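PDB 7CDY: glucose dehydrogenase from Serratia sp. FS14, which belongs to the glucose/sorbosone dehydrogenase family of beta-propeller proteins and carries a bound calcium ion. Local coordinates for residues A[77-82]-A[107-112]. Numbering follows the deposited sequence.
Sequences VYLSFA and ENFKVI
Phe109 reaches across to Leu79 and Phe81 with the outer end of its ring and buries more surface here than any other residue of the two strands. Its CB points toward strand 76-84 and CG stands anti to the backbone N (chi1 -176°); at the ring's outer end CE1 meets Leu79 CD1 at 3.8 Å. Leu79 CB also lies 3.9 Å from Phe109 CE1. This leucine approaches the ring obliquely. On the other side of the ring tip, Phe81 CE1 lies 3.9 Å from both Phe109 CE2 and Phe109 CZ, at the edge of the Phe109 ring and near its plane, and the two phenylalanine side chains slide past each other in opposite directions. The far end of the Phe81 ring, CZ, touches Val111 CG2 at 3.8 Å, the methyl lying near the ring plane.

Both strands belong to one antiparallel sheet of the beta-propeller fold but are not direct neighbours: strand 90-99 pairs with each, and no hydrogen bond joins 77-82 to 107-112. The axes of 77-82 and 109-112 come within 8.8 Å, their directions differ by 62°, and apolar side chains bridge the separation. A second, smaller contact forms where Ile112 CD1 meets the edge of the Tyr78 ring in its plane, 4.0 Å from Tyr78 CE2, the side chains crossing at about a right angle. Tyr96 of the intervening strand touches both of these residues, while the Tyr78 hydroxyl is hydrogen-bonded to Ala165 O. Pro52 and Val54, from a loop, pack against Phe109 and Phe81 respectively.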
loop_
_atom_site.group_PDB
_atom_site.type_symbol
_atom_site.label_atom_id
_atom_site.label_comp_id
_atom_site.label_asym_id
_atom_site.label_seq_id
_atom_site.Cartn_x
_atom_site.Cartn_y
_atom_site.Cartn_z
ATOM N N VAL A 77 -9.672 -14.022 0.293
ATOM C CA VAL A 77 -8.951 -12.955 -0.397
ATOM C C VAL A 77 -9.555 -11.624 0.030
ATOM O O VAL A 77 -10.755 -11.393 -0.159
ATOM C CB VAL A 77 -9.011 -13.106 -1.927
ATOM C CG1 VAL A 77 -8.275 -11.940 -2.592
ATOM C CG2 VAL A 77 -8.386 -14.430 -2.338
ATOM N N TYR A 78 -8.720 -10.753 0.603
ATOM C CA TYR A 78 -9.110 -9.387 0.932
ATOM C C TYR A 78 -8.826 -8.460 -0.245
ATOM O O TYR A 78 -7.842 -8.643 -0.981
ATOM C CB TYR A 78 -8.323 -8.887 2.154
ATOM C CG TYR A 78 -8.657 -9.610 3.444
ATOM C CD1 TYR A 78 -8.162 -10.885 3.689
ATOM C CD2 TYR A 78 -9.464 -9.015 4.412
ATOM C CE1 TYR A 78 -8.481 -11.567 4.865
ATOM C CE2 TYR A 78 -9.782 -9.687 5.597
ATOM C CZ TYR A 78 -9.276 -10.951 5.809
ATOM O OH TYR A 78 -9.586 -11.634 6.974
ATOM N N LEU A 79 -9.691 -7.453 -0.417
ATOM C CA LEU A 79 -9.497 -6.409 -1.421
ATOM C C LEU A 79 -9.725 -5.055 -0.781
ATOM O O LEU A 79 -10.615 -4.903 0.060
ATOM C CB LEU A 79 -10.501 -6.542 -2.581
ATOM C CG LEU A 79 -10.473 -7.811 -3.423
ATOM C CD1 LEU A 79 -11.672 -7.830 -4.380
ATOM C CD2 LEU A 79 -9.168 -7.919 -4.198
ATOM N N SER A 80 -8.943 -4.066 -1.193
ATOM C CA SER A 80 -9.270 -2.681 -0.911
ATOM C C SER A 80 -9.632 -1.986 -2.218
ATOM O O SER A 80 -9.188 -2.400 -3.301
ATOM C CB SER A 80 -8.137 -1.962 -0.179
ATOM O OG SER A 80 -7.070 -1.700 -1.072
ATOM N N PHE A 81 -10.472 -0.953 -2.126
ATOM C CA PHE A 81 -10.953 -0.271 -3.324
ATOM C C PHE A 81 -11.538 1.079 -2.955
ATOM O O PHE A 81 -11.929 1.322 -1.813
ATOM C CB PHE A 81 -11.968 -1.113 -4.118
ATOM C CG PHE A 81 -13.233 -1.491 -3.344
ATOM C CD1 PHE A 81 -13.215 -2.500 -2.383
ATOM C CD2 PHE A 81 -14.449 -0.862 -3.622
ATOM C CE1 PHE A 81 -14.381 -2.862 -1.702
ATOM C CE2 PHE A 81 -15.622 -1.221 -2.946
ATOM C CZ PHE A 81 -15.580 -2.215 -1.988
ATOM N N ALA A 82 -11.585 1.966 -3.944
ATOM C CA ALA A 82 -12.336 3.201 -3.786
ATOM C C ALA A 82 -13.806 2.895 -4.029
ATOM O O ALA A 82 -14.155 2.253 -5.027
ATOM C CB ALA A 82 -11.843 4.233 -4.796
ATOM N N GLU A 107 -16.192 -15.546 -4.207
ATOM C CA GLU A 107 -17.491 -15.921 -3.654
ATOM C C GLU A 107 -17.833 -15.039 -2.454
ATOM O O GLU A 107 -16.993 -14.835 -1.574
ATOM C CB GLU A 107 -17.466 -17.393 -3.214
ATOM C CG GLU A 107 -16.999 -18.378 -4.302
ATOM C CD GLU A 107 -16.650 -19.785 -3.788
ATOM O OE1 GLU A 107 -16.024 -19.917 -2.719
ATOM O OE2 GLU A 107 -16.960 -20.776 -4.484
ATOM N N ASN A 108 -19.062 -14.523 -2.420
ATOM C CA ASN A 108 -19.622 -13.901 -1.213
ATOM C C ASN A 108 -18.820 -12.695 -0.729
ATOM O O ASN A 108 -18.648 -12.502 0.476
ATOM C CB ASN A 108 -19.782 -14.904 -0.064
ATOM C CG ASN A 108 -20.621 -16.110 -0.441
ATOM O OD1 ASN A 108 -20.139 -17.244 -0.425
ATOM N ND2 ASN A 108 -21.886 -15.871 -0.764
ATOM N N PHE A 109 -18.323 -11.875 -1.656
ATOM C CA PHE A 109 -17.544 -10.717 -1.230
ATOM C C PHE A 109 -18.401 -9.791 -0.371
ATOM O O PHE A 109 -19.533 -9.458 -0.732
ATOM C CB PHE A 109 -16.997 -9.939 -2.433
ATOM C CG PHE A 109 -16.105 -8.797 -2.032
ATOM C CD1 PHE A 109 -14.777 -9.035 -1.727
ATOM C CD2 PHE A 109 -16.595 -7.502 -1.921
ATOM C CE1 PHE A 109 -13.946 -8.006 -1.340
ATOM C CE2 PHE A 109 -15.761 -6.457 -1.533
ATOM C CZ PHE A 109 -14.438 -6.719 -1.240
ATOM N N LYS A 110 -17.837 -9.332 0.749
ATOM C CA LYS A 110 -18.529 -8.395 1.625
ATOM C C LYS A 110 -17.540 -7.397 2.209
ATOM O O LYS A 110 -16.420 -7.765 2.564
ATOM C CB LYS A 110 -19.249 -9.112 2.774
ATOM C CG LYS A 110 -18.321 -9.831 3.738
ATOM C CD LYS A 110 -19.061 -10.369 4.957
ATOM C CE LYS A 110 -18.125 -10.535 6.154
ATOM N NZ LYS A 110 -18.869 -11.049 7.334
ATOM N N VAL A 111 -17.976 -6.140 2.316
ATOM C CA VAL A 111 -17.166 -5.099 2.937
ATOM C C VAL A 111 -17.158 -5.282 4.449
ATOM O O VAL A 111 -18.196 -5.552 5.074
ATOM C CB VAL A 111 -17.730 -3.725 2.543
ATOM C CG1 VAL A 111 -17.125 -2.601 3.392
ATOM C CG2 VAL A 111 -17.495 -3.469 1.061
ATOM N N ILE A 112 -15.984 -5.126 5.051
ATOM C CA ILE A 112 -15.814 -5.219 6.498
ATOM C C ILE A 112 -15.372 -3.908 7.124
ATOM O O ILE A 112 -15.371 -3.799 8.362
ATOM C CB ILE A 112 -14.843 -6.352 6.895
ATOM C CG1 ILE A 112 -13.415 -6.033 6.426
ATOM C CG2 ILE A 112 -15.335 -7.698 6.351
ATOM C CD1 ILE A 112 -12.348 -6.970 6.983
#